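NO-binding heme-dependent sensor protein (Shewanella oneidensis, PDB 4U9B) binds nitric oxide at a heme iron and probably acts as a gas sensor of the H-NOX family in signalling. Local coordinates at residues Y110-L122 with Q127-C139. Residues are numbered along the deposited sequence; the frame is centred on the assembly and turned at random. Where two conformers were deposited one is given.
Sequences YHEPSLPHINGQL and QIALRYSSPRRLC. With ZN (zinc ion), chain D; HEM (protoporphyrin IX containing Fe), chain B; PO4 (phosphate ion), chain E.
Pro116 CB meets the ring of Tyr132 obliquely, 3.4 Å from CE2, while CG1 of Ile118 reaches CD2 of the same ring. With CG anti to the backbone N (chi1 172°), the Tyr132 ring reaches past both residues to a heme propionate, where its hydroxyl donates to HEM O2A, which sits in the ring plane; the hydroxyl also accepts from the backbone N of Leu138, the N-cap residue of helix 139-152. The other oxygen of that carboxylate, HEM O1A, is gripped by three donors: Ser134 OG at 2.7 Å, and Arg136 NE and NH2. Arg136 bends at chi2 and chi3 to bring its guanidinium edge-on to the propionate, with Ser114 CB over one face and Pro135 CD over the opposite face, both offset toward the rim. Tyr132, Ser134 and Arg136 form the Tyr-x-Ser-x-Arg motif of H-NOX domains, placed at the end of an antiparallel hairpin of strands 117-122 and 128-133. A phenylalanine in place of Tyr132 would probably leave HEM O2A without this donor and Leu138 N without its acceptor. Along the hairpin, Ile118 crosses Leu130, CG2 to CD1 3.6 Å, and sets CD1 over the rim of one porphyrin face, 3.7 Å from HEM CHB. Gly120 has no side chain over Leu130, where a CB would be tight against CD1. On the sheet face that carries His117, Asn119 and Arg131, water 1 accepts from Asn119 ND2 and, in the guanidinium plane, from Arg131 NH1 at 2.7 Å. His117 ND1 and Asn119 ND2 both donate to O2 of a phosphate, probably from the crystallisation liquor, which His99 also binds.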
loop_
_atom_site.group_PDB
_atom_site.type_symbol
_atom_site.label_atom_id
_atom_site.label_comp_id
_atom_site.label_asym_id
_atom_site.label_seq_id
_atom_site.Cartn_x
_atom_site.Cartn_y
_atom_site.Cartn_z
ATOM N N TYR A 110 14.705 -1.304 7.636
ATOM C CA TYR A 110 14.627 -2.560 6.888
ATOM C C TYR A 110 15.879 -2.794 6.053
ATOM O O TYR A 110 16.494 -1.849 5.553
ATOM C CB TYR A 110 13.395 -2.570 5.976
ATOM C CG TYR A 110 12.078 -2.628 6.720
ATOM C CD1 TYR A 110 11.456 -1.469 7.165
ATOM C CD2 TYR A 110 11.458 -3.844 6.974
ATOM C CE1 TYR A 110 10.254 -1.520 7.846
ATOM C CE2 TYR A 110 10.256 -3.905 7.652
ATOM C CZ TYR A 110 9.660 -2.739 8.087
ATOM O OH TYR A 110 8.465 -2.796 8.766
ATOM N N HIS A 111 16.247 -4.062 5.902
ATOM C CA HIS A 111 17.353 -4.435 5.034
ATOM C C HIS A 111 16.878 -4.565 3.594
ATOM O O HIS A 111 16.041 -5.417 3.282
ATOM C CB HIS A 111 17.990 -5.747 5.490
ATOM C CG HIS A 111 19.152 -6.172 4.647
ATOM N ND1 HIS A 111 20.349 -5.487 4.631
ATOM C CD2 HIS A 111 19.295 -7.201 3.778
ATOM C CE1 HIS A 111 21.181 -6.082 3.796
ATOM N NE2 HIS A 111 20.567 -7.123 3.265
ATOM N N GLU A 112 17.415 -3.708 2.730
ATOM C CA GLU A 112 17.150 -3.759 1.293
ATOM C C GLU A 112 15.661 -3.869 0.962
ATOM O O GLU A 112 15.228 -4.834 0.330
ATOM C CB GLU A 112 17.911 -4.927 0.666
ATOM C CG GLU A 112 19.421 -4.741 0.671
ATOM C CD GLU A 112 20.153 -5.830 -0.092
ATOM O OE1 GLU A 112 19.509 -6.830 -0.477
ATOM O OE2 GLU A 112 21.374 -5.683 -0.311
ATOM N N PRO A 113 14.873 -2.871 1.381
ATOM C CA PRO A 113 13.444 -2.863 1.061
ATOM C C PRO A 113 13.216 -2.591 -0.418
ATOM O O PRO A 113 14.105 -2.042 -1.069
ATOM C CB PRO A 113 12.900 -1.724 1.925
ATOM C CG PRO A 113 14.046 -0.778 2.037
ATOM C CD PRO A 113 15.291 -1.633 2.065
ATOM N N SER A 114 12.052 -2.977 -0.933
ATOM C CA SER A 114 11.676 -2.693 -2.313
ATOM C C SER A 114 10.534 -1.686 -2.325
ATOM O O SER A 114 9.360 -2.052 -2.252
ATOM C CB SER A 114 11.274 -3.974 -3.045
ATOM O OG SER A 114 12.385 -4.845 -3.180
ATOM N N LEU A 115 10.900 -0.413 -2.404
ATOM C CA LEU A 115 9.933 0.669 -2.332
ATOM C C LEU A 115 9.596 1.178 -3.723
ATOM O O LEU A 115 10.420 1.101 -4.633
ATOM C CB LEU A 115 10.475 1.812 -1.471
ATOM C CG LEU A 115 10.590 1.523 0.025
ATOM C CD1 LEU A 115 11.407 2.608 0.706
ATOM C CD2 LEU A 115 9.212 1.409 0.658
ATOM N N PRO A 116 8.377 1.702 -3.895
ATOM C CA PRO A 116 8.034 2.301 -5.183
ATOM C C PRO A 116 8.740 3.631 -5.383
ATOM O O PRO A 116 9.191 4.238 -4.411
ATOM C CB PRO A 116 6.524 2.495 -5.084
ATOM C CG PRO A 116 6.280 2.697 -3.633
ATOM C CD PRO A 116 7.259 1.784 -2.940
ATOM N N HIS A 117 8.837 4.068 -6.632
ATOM C CA HIS A 117 9.278 5.421 -6.926
ATOM C C HIS A 117 8.081 6.346 -6.802
ATOM O O HIS A 117 7.134 6.254 -7.583
ATOM C CB HIS A 117 9.893 5.505 -8.323
ATOM C CG HIS A 117 11.178 4.751 -8.461
ATOM N ND1 HIS A 117 12.388 5.264 -8.045
ATOM C CD2 HIS A 117 11.442 3.521 -8.961
ATOM C CE1 HIS A 117 13.342 4.383 -8.286
ATOM N NE2 HIS A 117 12.796 3.317 -8.841
ATOM N N ILE A 118 8.124 7.222 -5.804
ATOM C CA ILE A 118 7.037 8.151 -5.553
ATOM C C ILE A 118 7.599 9.561 -5.424
ATOM O O ILE A 118 8.538 9.799 -4.667
ATOM C CB ILE A 118 6.233 7.749 -4.291
ATOM C CG1 ILE A 118 5.374 6.518 -4.612
ATOM C CG2 ILE A 118 5.352 8.903 -3.810
ATOM C CD1 ILE A 118 4.555 5.983 -3.451
ATOM N N ASN A 119 7.022 10.481 -6.191
ATOM C CA ASN A 119 7.423 11.880 -6.180
ATOM C C ASN A 119 6.193 12.769 -6.153
ATOM O O ASN A 119 5.267 12.578 -6.939
ATOM C CB ASN A 119 8.281 12.210 -7.403
ATOM C CG ASN A 119 9.618 11.495 -7.392
ATOM O OD1 ASN A 119 10.630 12.052 -6.961
ATOM N ND2 ASN A 119 9.631 10.256 -7.873
ATOM N N GLY A 120 6.196 13.743 -5.249
ATOM C CA GLY A 120 5.054 14.616 -5.060
ATOM C C GLY A 120 5.366 16.066 -5.360
ATOM O O GLY A 120 6.430 16.571 -5.008
ATOM N N GLN A 121 4.428 16.726 -6.030
ATOM C CA GLN A 121 4.479 18.168 -6.232
ATOM C C GLN A 121 3.226 18.796 -5.646
ATOM O O GLN A 121 2.110 18.376 -5.956
ATOM C CB GLN A 121 4.602 18.514 -7.720
ATOM C CG GLN A 121 5.936 18.136 -8.339
ATOM C CD GLN A 121 7.104 18.864 -7.697
ATOM O OE1 GLN A 121 6.969 20.001 -7.246
ATOM N NE2 GLN A 121 8.258 18.206 -7.645
ATOM N N LEU A 122 3.414 19.790 -4.782
ATOM C CA LEU A 122 2.304 20.591 -4.288
ATOM C C LEU A 122 2.055 21.718 -5.278
ATOM O O LEU A 122 2.922 22.562 -5.500
ATOM C CB LEU A 122 2.597 21.151 -2.893
ATOM C CG LEU A 122 1.472 21.980 -2.258
ATOM C CD1 LEU A 122 0.204 21.155 -2.091
ATOM C CD2 LEU A 122 1.906 22.555 -0.918
ATOM N N GLN A 127 -3.670 21.304 -4.932
ATOM C CA GLN A 127 -3.755 19.899 -5.304
ATOM C C GLN A 127 -2.349 19.323 -5.232
ATOM O O GLN A 127 -1.368 20.054 -5.377
ATOM C CB GLN A 127 -4.348 19.717 -6.705
ATOM C CG GLN A 127 -5.791 20.180 -6.836
ATOM C CD GLN A 127 -6.353 19.965 -8.232
ATOM O OE1 GLN A 127 -5.608 19.882 -9.208
ATOM N NE2 GLN A 127 -7.674 19.876 -8.331
ATOM N N ILE A 128 -2.253 18.019 -4.987
ATOM C CA ILE A 128 -0.972 17.327 -4.962
ATOM C C ILE A 128 -0.867 16.410 -6.171
ATOM O O ILE A 128 -1.740 15.577 -6.389
ATOM C CB ILE A 128 -0.800 16.495 -3.674
ATOM C CG1 ILE A 128 -0.917 17.389 -2.437
ATOM C CG2 ILE A 128 0.546 15.767 -3.677
ATOM C CD1 ILE A 128 -1.113 16.619 -1.141
ATOM N N ALA A 129 0.196 16.574 -6.952
ATOM C CA ALA A 129 0.476 15.693 -8.081
ATOM C C ALA A 129 1.488 14.637 -7.664
ATOM O O ALA A 129 2.659 14.942 -7.436
ATOM C CB ALA A 129 0.993 16.486 -9.265
ATOM N N LEU A 130 1.028 13.394 -7.565
ATOM C CA LEU A 130 1.858 12.302 -7.081
ATOM C C LEU A 130 2.185 11.323 -8.201
ATOM O O LEU A 130 1.305 10.627 -8.705
ATOM C CB LEU A 130 1.153 11.580 -5.932
ATOM C CG LEU A 130 2.045 10.755 -5.002
ATOM C CD1 LEU A 130 3.057 11.639 -4.277
ATOM C CD2 LEU A 130 1.200 9.997 -3.998
ATOM N N ARG A 131 3.456 11.285 -8.593
ATOM C CA ARG A 131 3.915 10.343 -9.603
ATOM C C ARG A 131 4.261 9.021 -8.936
ATOM O O ARG A 131 4.943 9.003 -7.913
ATOM C CB ARG A 131 5.131 10.889 -10.353
ATOM C CG ARG A 131 5.623 9.982 -11.474
ATOM C CD ARG A 131 7.003 10.396 -11.966
ATOM N NE ARG A 131 7.465 9.565 -13.078
ATOM C CZ ARG A 131 8.148 8.429 -12.951
ATOM N NH1 ARG A 131 8.468 7.957 -11.750
ATOM N NH2 ARG A 131 8.514 7.757 -14.035
ATOM N N TYR A 132 3.786 7.926 -9.521
ATOM C CA TYR A 132 4.067 6.587 -9.023
ATOM C C TYR A 132 4.679 5.731 -10.125
ATOM O O TYR A 132 4.194 5.720 -11.255
ATOM C CB TYR A 132 2.791 5.929 -8.493
ATOM C CG TYR A 132 2.957 4.468 -8.143
ATOM C CD1 TYR A 132 2.779 3.479 -9.102
ATOM C CD2 TYR A 132 3.289 4.076 -6.853
ATOM C CE1 TYR A 132 2.933 2.147 -8.789
ATOM C CE2 TYR A 132 3.445 2.740 -6.530
ATOM C CZ TYR A 132 3.266 1.781 -7.502
ATOM O OH TYR A 132 3.417 0.445 -7.191
ATOM N N SER A 133 5.748 5.020 -9.785
ATOM C CA SER A 133 6.360 4.053 -10.691
ATOM C C SER A 133 6.897 2.878 -9.885
ATOM O O SER A 133 7.521 3.079 -8.845
ATOM C CB SER A 133 7.488 4.703 -11.491
ATOM O OG SER A 133 7.886 3.874 -12.562
ATOM N N SER A 134 6.658 1.658 -10.358
ATOM C CA SER A 134 7.154 0.467 -9.672
ATOM C C SER A 134 6.995 -0.802 -10.514
ATOM O O SER A 134 5.981 -0.970 -11.185
ATOM C CB SER A 134 6.424 0.277 -8.342
ATOM O OG SER A 134 6.812 -0.937 -7.725
ATOM N N PRO A 135 7.994 -1.703 -10.474
ATOM C CA PRO A 135 7.839 -3.007 -11.134
ATOM C C PRO A 135 6.662 -3.809 -10.581
ATOM O O PRO A 135 6.133 -4.678 -11.274
ATOM C CB PRO A 135 9.161 -3.720 -10.829
ATOM C CG PRO A 135 10.127 -2.642 -10.538
ATOM C CD PRO A 135 9.341 -1.540 -9.897
ATOM N N ARG A 136 6.274 -3.516 -9.343
ATOM C CA ARG A 136 5.184 -4.228 -8.683
ATOM C C ARG A 136 3.822 -3.815 -9.232
ATOM O O ARG A 136 2.843 -4.541 -9.073
ATOM C CB ARG A 136 5.221 -3.986 -7.170
ATOM C CG ARG A 136 6.077 -4.973 -6.374
ATOM C CD ARG A 136 7.568 -4.709 -6.517
ATOM N NE ARG A 136 7.960 -3.410 -5.976
ATOM C CZ ARG A 136 9.185 -2.897 -6.076
ATOM N NH1 ARG A 136 10.142 -3.566 -6.704
ATOM N NH2 ARG A 136 9.451 -1.707 -5.560
ATOM N N ARG A 137 3.765 -2.641 -9.859
ATOM C CA ARG A 137 2.537 -2.101 -10.438
ATOM C C ARG A 137 1.401 -2.089 -9.415
ATOM O O ARG A 137 0.285 -2.543 -9.680
ATOM C CB ARG A 137 2.142 -2.891 -11.685
ATOM C CG ARG A 137 3.262 -2.972 -12.716
ATOM C CD ARG A 137 2.737 -3.100 -14.137
ATOM N NE ARG A 137 1.605 -4.014 -14.233
ATOM C CZ ARG A 137 0.763 -4.058 -15.261
ATOM N NH1 ARG A 137 0.914 -3.232 -16.290
ATOM N NH2 ARG A 137 -0.239 -4.926 -15.258
ATOM N N LEU A 138 1.696 -1.530 -8.245
ATOM C CA LEU A 138 0.738 -1.479 -7.139
ATOM C C LEU A 138 0.175 -0.076 -6.920
ATOM O O LEU A 138 -0.010 0.364 -5.785
ATOM C CB LEU A 138 1.404 -1.982 -5.855
ATOM C CG LEU A 138 1.561 -3.499 -5.742
ATOM C CD1 LEU A 138 2.548 -3.849 -4.638
ATOM C CD2 LEU A 138 0.214 -4.148 -5.471
ATOM N N CYS A 139 -0.115 0.621 -8.009
ATOM C CA CYS A 139 -0.631 1.983 -7.915
ATOM C C CYS A 139 -1.972 2.030 -7.187
ATOM O O CYS A 139 -2.298 3.029 -6.546
ATOM C CB CYS A 139 -0.772 2.598 -9.306
ATOM S SG CYS A 139 -1.855 1.675 -10.411
HETATM ZN ZN ZN D . -1.989 3.335 -12.033
HETATM C CHA HEM B . 5.544 -0.470 0.287
HETATM C CHB HEM B . 3.175 3.542 -1.023
HETATM C CHC HEM B . 3.150 5.076 3.553
HETATM C CHD HEM B . 6.493 1.716 4.579
HETATM C C1A HEM B . 4.743 0.401 -0.410
HETATM C C2A HEM B . 3.993 0.103 -1.614
HETATM C C3A HEM B . 3.340 1.216 -1.965
HETATM C C4A HEM B . 3.652 2.250 -1.006
HETATM C CMA HEM B . 2.408 1.398 -3.175
HETATM C CAA HEM B . 3.954 -1.253 -2.357
HETATM C CBA HEM B . 5.295 -1.546 -3.034
HETATM C CGA HEM B . 5.402 -0.959 -4.424
HETATM O O1A HEM B . 6.462 -1.171 -5.077
HETATM O O2A HEM B . 4.452 -0.284 -4.899
HETATM C C1B HEM B . 2.906 4.286 0.099
HETATM C C2B HEM B . 2.051 5.450 0.160
HETATM C C3B HEM B . 2.051 5.891 1.432
HETATM C C4B HEM B . 2.890 4.992 2.204
HETATM C CMB HEM B . 1.341 6.020 -1.090
HETATM C CAB HEM B . 1.307 7.083 2.079
HETATM C CBB HEM B . 0.235 7.671 1.540
HETATM C C1C HEM B . 4.062 4.301 4.240
HETATM C C2C HEM B . 4.389 4.430 5.642
HETATM C C3C HEM B . 5.321 3.520 5.951
HETATM C C4C HEM B . 5.611 2.764 4.739
HETATM C CMC HEM B . 3.757 5.465 6.596
HETATM C CAC HEM B . 5.913 3.354 7.375
HETATM C CBC HEM B . 7.008 2.632 7.637
HETATM C C1D HEM B . 6.466 0.777 3.572
HETATM C C2D HEM B . 7.105 -0.516 3.650
HETATM C C3D HEM B . 6.810 -1.196 2.315
HETATM C C4D HEM B . 6.026 -0.251 1.558
HETATM C CMD HEM B . 7.904 -1.096 4.833
HETATM C CAD HEM B . 7.250 -2.599 1.864
HETATM C CBD HEM B . 8.602 -2.528 1.160
HETATM C CGD HEM B . 8.993 -3.915 0.726
HETATM O O1D HEM B . 8.083 -4.774 0.621
HETATM O O2D HEM B . 10.205 -4.166 0.483
HETATM N NA HEM B . 4.505 1.720 -0.062
HETATM N NB HEM B . 3.397 4.030 1.358
HETATM N NC HEM B . 4.828 3.274 3.720
HETATM N ND HEM B . 5.844 0.896 2.329
HETATM FE FE HEM B . 4.811 2.580 1.771
HETATM P P PO4 E . 13.449 8.662 -7.552
HETATM O O1 PO4 E . 13.841 8.498 -6.103
HETATM O O2 PO4 E . 12.004 8.260 -7.729
HETATM O O3 PO4 E . 13.625 10.107 -7.960
HETATM O O4 PO4 E . 14.325 7.784 -8.413
HETATM O O HOH W 1 7.842 8.642 -9.210
#